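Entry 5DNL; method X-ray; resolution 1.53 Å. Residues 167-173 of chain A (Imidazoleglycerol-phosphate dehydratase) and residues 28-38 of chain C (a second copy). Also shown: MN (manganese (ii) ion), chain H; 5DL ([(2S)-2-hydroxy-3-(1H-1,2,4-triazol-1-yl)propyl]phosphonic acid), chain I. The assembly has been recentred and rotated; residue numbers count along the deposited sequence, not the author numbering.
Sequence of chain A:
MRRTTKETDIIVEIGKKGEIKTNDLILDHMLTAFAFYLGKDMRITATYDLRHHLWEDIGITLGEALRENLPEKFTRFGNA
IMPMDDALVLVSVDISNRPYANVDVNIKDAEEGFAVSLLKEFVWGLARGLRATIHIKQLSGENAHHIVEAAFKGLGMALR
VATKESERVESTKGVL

Chain A, residues 167-173: ERVESTK
Chain C, residues 28-38: DHMLTAFAFYL

An irregular loop of chain A (167-173) wraps one aromatic ring on a helix of chain C (28-38), joining two copies of the dehydratase through a cation-pi stack, two hydrogen bonds and a shared ligand-manganese site, with 417 Å² buried in all. The helix, begun earlier in the chain, keeps i to i+4 backbone bonds throughout; Thr C32 OG1 also bonds Asp C28 O (2.7 Å). The closest CA atoms are those of Thr A172 and Ala C33, 6.5 Å apart.

Phe C36 (chi1 t, chi2 86°) points toward the loop. Arg A168, extended (phi/psi -144/166; chi1 p, chi2 and chi3 t), lays its guanidinium flat on one ring face: planes at 3°, Arg A168 CZ 3.6 Å from the Phe C36 ring centroid. Its NH1 and NH2 both donate to Phe C36 O, at 2.9 and 3.0 Å. Glu A170 (chi1 m, chi2 m) pairs with Arg A168 in a salt bridge, Arg A168 NE to Glu A170 OE2 at 3.1 Å, and Arg A168 NH1 donates to Glu A170 OE1 at 3.1 Å. The backbone of Ser A171 and Thr A172 covers the opposite ring face, and Val A169 O meets the edge, 3.5 Å from Phe C36 CZ.

Thr A172 (phi/psi -66/-23; chi1 p) sets its methyl against the helix, CG2 lying 3.5 Å from Phe C36 CB and 4.0 Å from Ala C33 CA; the short side chain of Ala C33 points sideways.

At the ligand, Ser A171 (chi1 t) donates from OG to 5DL O11 (2.6 Å) and Lys A173 (chi1 p) from NZ to 5DL O10 (2.7 Å), polar groups suited to a phosphonate. His C29 (chi1 t) binds manganese through NE2 at 2.2 Å, and 5DL N1 and O13 share that metal. One water accepts from Thr A172 N (3.0 Å), donates to 5DL O11 (2.7 Å) and hydrogen-bonds Tyr C37 OH (2.7 Å).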

ATOM      1  N   GLU A 167      19.264 -37.614 -41.341  1.00 23.78           N
ATOM      2  CA  GLU A 167      19.440 -37.665 -42.794  1.00 29.58           C
ATOM      3  C   GLU A 167      19.791 -36.319 -43.447  1.00 33.90           C
ATOM      4  O   GLU A 167      20.154 -36.293 -44.615  1.00 29.33           O
ATOM      5  CB  GLU A 167      18.195 -38.276 -43.456  1.00 38.49           C
ATOM      6  CG  GLU A 167      18.074 -39.777 -43.220  1.00 62.89           C
ATOM      7  CD  GLU A 167      16.692 -40.319 -43.541  1.00200.00           C
ATOM      8  OE1 GLU A 167      15.758 -40.078 -42.747  1.00 79.44           O
ATOM      9  OE2 GLU A 167      16.541 -41.001 -44.578  1.00 93.06           O
ATOM     10  N   ARG A 168      19.710 -35.199 -42.717  1.00 20.81           N
ATOM     11  CA  ARG A 168      19.996 -33.890 -43.307  1.00 23.60           C
ATOM     12  C   ARG A 168      20.693 -32.969 -42.315  1.00 17.66           C
ATOM     13  O   ARG A 168      20.718 -33.247 -41.104  1.00 18.47           O
ATOM     14  CB  ARG A 168      18.683 -33.240 -43.788  1.00 21.10           C
ATOM     15  CG  ARG A 168      17.701 -32.962 -42.663  1.00 22.30           C
ATOM     16  CD  ARG A 168      16.348 -32.430 -43.112  1.00 24.18           C
ATOM     17  NE  ARG A 168      15.511 -32.201 -41.932  1.00 24.63           N
ATOM     18  CZ  ARG A 168      14.282 -31.682 -41.938  1.00 18.08           C
ATOM     19  NH1 ARG A 168      13.668 -31.499 -40.767  1.00 26.68           N
ATOM     20  NH2 ARG A 168      13.691 -31.352 -43.064  1.00 24.18           N
ATOM     21  N   VAL A 169      21.254 -31.884 -42.834  1.00 19.64           N
ATOM     22  CA  VAL A 169      21.691 -30.754 -42.012  1.00 18.73           C
ATOM     23  C   VAL A 169      20.406 -30.079 -41.503  1.00 18.30           C
ATOM     24  O   VAL A 169      19.577 -29.600 -42.299  1.00 17.96           O
ATOM     25  CB  VAL A 169      22.538 -29.743 -42.808  1.00 22.44           C
ATOM     26  CG1 VAL A 169      22.863 -28.518 -41.962  1.00 25.70           C
ATOM     27  CG2 VAL A 169      23.823 -30.400 -43.319  1.00 27.71           C
ATOM     28  N   GLU A 170      20.225 -30.054 -40.183  1.00 15.79           N
ATOM     29  CA  GLU A 170      18.949 -29.654 -39.605  1.00 14.68           C
ATOM     30  C   GLU A 170      18.871 -28.137 -39.395  1.00 17.12           C
ATOM     31  O   GLU A 170      18.730 -27.659 -38.272  1.00 15.83           O
ATOM     32  CB  GLU A 170      18.727 -30.409 -38.283  1.00 14.86           C
ATOM     33  CG  GLU A 170      18.515 -31.907 -38.461  1.00 20.21           C
ATOM     34  CD  GLU A 170      17.127 -32.269 -39.015  1.00 24.58           C
ATOM     35  OE1 GLU A 170      16.195 -31.442 -38.952  1.00 29.33           O
ATOM     36  OE2 GLU A 170      16.966 -33.429 -39.477  1.00 34.40           O
ATOM     37  N   SER A 171      18.930 -27.384 -40.490  1.00 15.61           N
ATOM     38  CA  SER A 171      18.752 -25.939 -40.468  1.00 12.18           C
ATOM     39  C   SER A 171      18.260 -25.457 -41.801  1.00 15.12           C
ATOM     40  O   SER A 171      18.827 -25.823 -42.826  1.00 16.77           O
ATOM     41  CB  SER A 171      20.062 -25.239 -40.176  1.00 15.08           C
ATOM     42  OG  SER A 171      19.908 -23.826 -40.191  1.00 14.98           O
ATOM     43  N   THR A 172      17.277 -24.570 -41.788  1.00 13.34           N
ATOM     44  CA  THR A 172      16.790 -23.953 -43.012  1.00 14.57           C
ATOM     45  C   THR A 172      17.832 -23.064 -43.668  1.00 15.90           C
ATOM     46  O   THR A 172      17.708 -22.785 -44.868  1.00 16.89           O
ATOM     47  CB  THR A 172      15.532 -23.113 -42.767  1.00 14.75           C
ATOM     48  OG1 THR A 172      15.780 -22.125 -41.753  1.00 14.87           O
ATOM     49  CG2 THR A 172      14.365 -23.991 -42.354  1.00 14.71           C
ATOM     50  N   LYS A 173      18.813 -22.564 -42.907  1.00 14.42           N
ATOM     51  CA  LYS A 173      19.831 -21.708 -43.510  1.00 14.82           C
ATOM     52  C   LYS A 173      20.937 -22.513 -44.205  1.00 18.30           C
ATOM     53  O   LYS A 173      21.822 -21.927 -44.832  1.00 17.80           O
ATOM     54  CB  LYS A 173      20.377 -20.672 -42.522  1.00 15.05           C
ATOM     55  CG  LYS A 173      21.402 -21.163 -41.509  1.00 17.91           C
ATOM     56  CD  LYS A 173      21.630 -20.130 -40.415  1.00 15.33           C
ATOM     57  CE  LYS A 173      22.659 -20.602 -39.397  1.00 18.79           C
ATOM     58  NZ  LYS A 173      22.264 -21.817 -38.631  1.00 15.68           N
TER
ATOM     59  N   ASP C  28       7.535 -15.592 -45.525  1.00 13.22           N
ATOM     60  CA  ASP C  28       8.259 -16.626 -46.294  1.00 14.17           C
ATOM     61  C   ASP C  28       9.246 -17.405 -45.393  1.00 12.90           C
ATOM     62  O   ASP C  28       9.341 -18.635 -45.475  1.00 13.25           O
ATOM     63  CB  ASP C  28       9.061 -16.018 -47.448  1.00 14.71           C
ATOM     64  CG  ASP C  28       8.207 -15.477 -48.571  1.00 18.53           C
ATOM     65  OD1 ASP C  28       6.994 -15.765 -48.627  1.00 18.76           O
ATOM     66  OD2 ASP C  28       8.808 -14.775 -49.440  1.00 20.84           O
ATOM     67  N   HIS C  29       9.960 -16.694 -44.529  1.00 11.85           N
ATOM     68  CA  HIS C  29      10.907 -17.330 -43.626  1.00 10.39           C
ATOM     69  C   HIS C  29      10.207 -18.220 -42.608  1.00 11.60           C
ATOM     70  O   HIS C  29      10.647 -19.335 -42.345  1.00 13.58           O
ATOM     71  CB  HIS C  29      11.764 -16.244 -42.951  1.00 12.66           C
ATOM     72  CG  HIS C  29      12.779 -16.750 -41.980  1.00 12.57           C
ATOM     73  ND1 HIS C  29      13.602 -17.837 -42.231  1.00 13.47           N
ATOM     74  CD2 HIS C  29      13.152 -16.272 -40.771  1.00 13.34           C
ATOM     75  CE1 HIS C  29      14.406 -18.020 -41.200  1.00 13.41           C
ATOM     76  NE2 HIS C  29      14.158 -17.079 -40.310  1.00 12.85           N
ATOM     77  N   MET C  30       9.111 -17.726 -42.033  1.00 11.02           N
ATOM     78  CA  MET C  30       8.352 -18.505 -41.052  1.00 13.40           C
ATOM     79  C   MET C  30       7.782 -19.780 -41.669  1.00 12.84           C
ATOM     80  O   MET C  30       7.805 -20.838 -41.041  1.00 13.13           O
ATOM     81  CB  MET C  30       7.229 -17.671 -40.437  1.00 12.95           C
ATOM     82  CG  MET C  30       7.677 -16.503 -39.567  1.00 14.16           C
ATOM     83  SD  MET C  30       8.849 -16.906 -38.238  1.00 13.56           S
ATOM     84  CE  MET C  30      10.435 -16.545 -39.009  1.00 13.73           C
ATOM     85  N   LEU C  31       7.241 -19.664 -42.879  1.00 11.58           N
ATOM     86  CA  LEU C  31       6.681 -20.830 -43.559  1.00 12.87           C
ATOM     87  C   LEU C  31       7.775 -21.812 -43.989  1.00 12.27           C
ATOM     88  O   LEU C  31       7.552 -23.013 -43.991  1.00 13.62           O
ATOM     89  CB  LEU C  31       5.841 -20.409 -44.760  1.00 13.26           C
ATOM     90  CG  LEU C  31       4.575 -19.627 -44.435  1.00 13.53           C
ATOM     91  CD1 LEU C  31       3.962 -19.085 -45.727  1.00 15.27           C
ATOM     92  CD2 LEU C  31       3.579 -20.524 -43.706  1.00 17.40           C
ATOM     93  N   THR C  32       8.942 -21.307 -44.370  1.00 11.68           N
ATOM     94  CA  THR C  32      10.096 -22.165 -44.673  1.00 12.69           C
ATOM     95  C   THR C  32      10.446 -22.979 -43.440  1.00 12.22           C
ATOM     96  O   THR C  32      10.657 -24.204 -43.517  1.00 14.38           O
ATOM     97  CB  THR C  32      11.273 -21.316 -45.183  1.00 15.04           C
ATOM     98  OG1 THR C  32      10.894 -20.679 -46.414  1.00 15.13           O
ATOM     99  CG2 THR C  32      12.532 -22.170 -45.400  1.00 15.50           C
ATOM    100  N   ALA C  33      10.490 -22.317 -42.283  1.00 13.02           N
ATOM    101  CA  ALA C  33      10.702 -23.003 -41.022  1.00 12.36           C
ATOM    102  C   ALA C  33       9.630 -24.054 -40.764  1.00 12.59           C
ATOM    103  O   ALA C  33       9.942 -25.207 -40.461  1.00 14.52           O
ATOM    104  CB  ALA C  33      10.774 -22.001 -39.876  1.00 12.71           C
ATOM    105  N   PHE C  34       8.375 -23.652 -40.844  1.00 12.75           N
ATOM    106  CA  PHE C  34       7.257 -24.579 -40.644  1.00 11.51           C
ATOM    107  C   PHE C  34       7.406 -25.840 -41.507  1.00 13.99           C
ATOM    108  O   PHE C  34       7.347 -26.944 -41.010  1.00 14.17           O
ATOM    109  CB  PHE C  34       5.921 -23.901 -40.975  1.00 13.36           C
ATOM    110  CG  PHE C  34       4.769 -24.844 -40.878  1.00 13.67           C
ATOM    111  CD1 PHE C  34       4.273 -25.200 -39.644  1.00 17.78           C
ATOM    112  CD2 PHE C  34       4.267 -25.479 -42.008  1.00 15.72           C
ATOM    113  CE1 PHE C  34       3.240 -26.120 -39.540  1.00 23.82           C
ATOM    114  CE2 PHE C  34       3.225 -26.375 -41.913  1.00 18.52           C
ATOM    115  CZ  PHE C  34       2.722 -26.706 -40.680  1.00 21.38           C
ATOM    116  N   ALA C  35       7.597 -25.653 -42.805  1.00 13.53           N
ATOM    117  CA  ALA C  35       7.663 -26.783 -43.730  1.00 13.20           C
ATOM    118  C   ALA C  35       8.862 -27.691 -43.435  1.00 13.23           C
ATOM    119  O   ALA C  35       8.739 -28.919 -43.496  1.00 14.31           O
ATOM    120  CB  ALA C  35       7.710 -26.274 -45.167  1.00 15.47           C
ATOM    121  N   PHE C  36      10.004 -27.094 -43.114  1.00 12.36           N
ATOM    122  CA  PHE C  36      11.230 -27.837 -42.812  1.00 13.39           C
ATOM    123  C   PHE C  36      11.029 -28.764 -41.624  1.00 15.90           C
ATOM    124  O   PHE C  36      11.403 -29.945 -41.685  1.00 15.42           O
ATOM    125  CB  PHE C  36      12.392 -26.881 -42.559  1.00 13.69           C
ATOM    126  CG  PHE C  36      13.733 -27.548 -42.484  1.00 16.09           C
ATOM    127  CD1 PHE C  36      14.463 -27.792 -43.633  1.00 15.83           C
ATOM    128  CD2 PHE C  36      14.267 -27.887 -41.270  1.00 14.22           C
ATOM    129  CE1 PHE C  36      15.714 -28.392 -43.560  1.00 17.94           C
ATOM    130  CE2 PHE C  36      15.509 -28.483 -41.177  1.00 14.90           C
ATOM    131  CZ  PHE C  36      16.232 -28.754 -42.330  1.00 18.34           C
ATOM    132  N   TYR C  37      10.432 -28.232 -40.551  1.00 12.90           N
ATOM    133  CA  TYR C  37      10.224 -29.014 -39.335  1.00 12.09           C
ATOM    134  C   TYR C  37       9.026 -29.960 -39.442  1.00 13.76           C
ATOM    135  O   TYR C  37       8.999 -30.987 -38.761  1.00 16.26           O
ATOM    136  CB  TYR C  37      10.183 -28.113 -38.087  1.00 13.17           C
ATOM    137  CG  TYR C  37      11.578 -27.532 -37.845  1.00 13.90           C
ATOM    138  CD1 TYR C  37      12.509 -28.233 -37.108  1.00 21.30           C
ATOM    139  CD2 TYR C  37      11.981 -26.359 -38.441  1.00 14.58           C
ATOM    140  CE1 TYR C  37      13.796 -27.746 -36.923  1.00 25.02           C
ATOM    141  CE2 TYR C  37      13.267 -25.869 -38.297  1.00 13.76           C
ATOM    142  CZ  TYR C  37      14.169 -26.547 -37.522  1.00 16.38           C
ATOM    143  OH  TYR C  37      15.449 -26.067 -37.350  1.00 17.03           O
ATOM    144  N   LEU C  38       8.044 -29.631 -40.278  1.00 14.17           N
ATOM    145  CA  LEU C  38       6.997 -30.605 -40.664  1.00 13.58           C
ATOM    146  C   LEU C  38       7.596 -31.800 -41.402  1.00 17.25           C
ATOM    147  O   LEU C  38       7.105 -32.916 -41.289  1.00 17.29           O
ATOM    148  CB  LEU C  38       5.933 -29.920 -41.529  1.00 12.36           C
ATOM    149  CG  LEU C  38       4.754 -30.774 -42.004  1.00 15.02           C
ATOM    150  CD1 LEU C  38       3.917 -31.221 -40.809  1.00 18.53           C
ATOM    151  CD2 LEU C  38       3.892 -30.035 -43.006  1.00 17.72           C
TER
HETATM  152 MN    MN H 202      15.409 -16.570 -38.514  1.00 12.23          MN
HETATM  153  N1  5DL I 203      16.765 -16.397 -36.765  1.00 13.45           N
HETATM  154  C3  5DL I 203      18.355 -17.087 -35.307  1.00 12.64           C
HETATM  155  N2  5DL I 203      17.494 -17.440 -36.252  1.00 12.06           N
HETATM  156  C8  5DL I 203      17.483 -20.581 -38.433  1.00 12.64           C
HETATM  157  C7  5DL I 203      17.686 -19.086 -38.137  1.00 13.09           C
HETATM  158  C6  5DL I 203      17.312 -18.808 -36.710  1.00 11.93           C
HETATM  159  C5  5DL I 203      17.243 -15.348 -36.065  1.00 10.73           C
HETATM  160  O10 5DL I 203      19.908 -21.159 -37.429  1.00 13.86           O
HETATM  161  P9  5DL I 203      18.525 -21.721 -37.473  1.00 13.00           P
HETATM  162  O11 5DL I 203      18.472 -23.065 -38.183  1.00 13.71           O
HETATM  163  O12 5DL I 203      17.913 -21.832 -36.081  1.00 13.33           O
HETATM  164  O13 5DL I 203      16.868 -18.298 -39.012  1.00 16.03           O
HETATM  165  N4  5DL I 203      18.196 -15.760 -35.190  1.00 12.12           N
HETATM  166  O   HOH W   1      16.161 -24.065 -39.042  1.00 14.24           O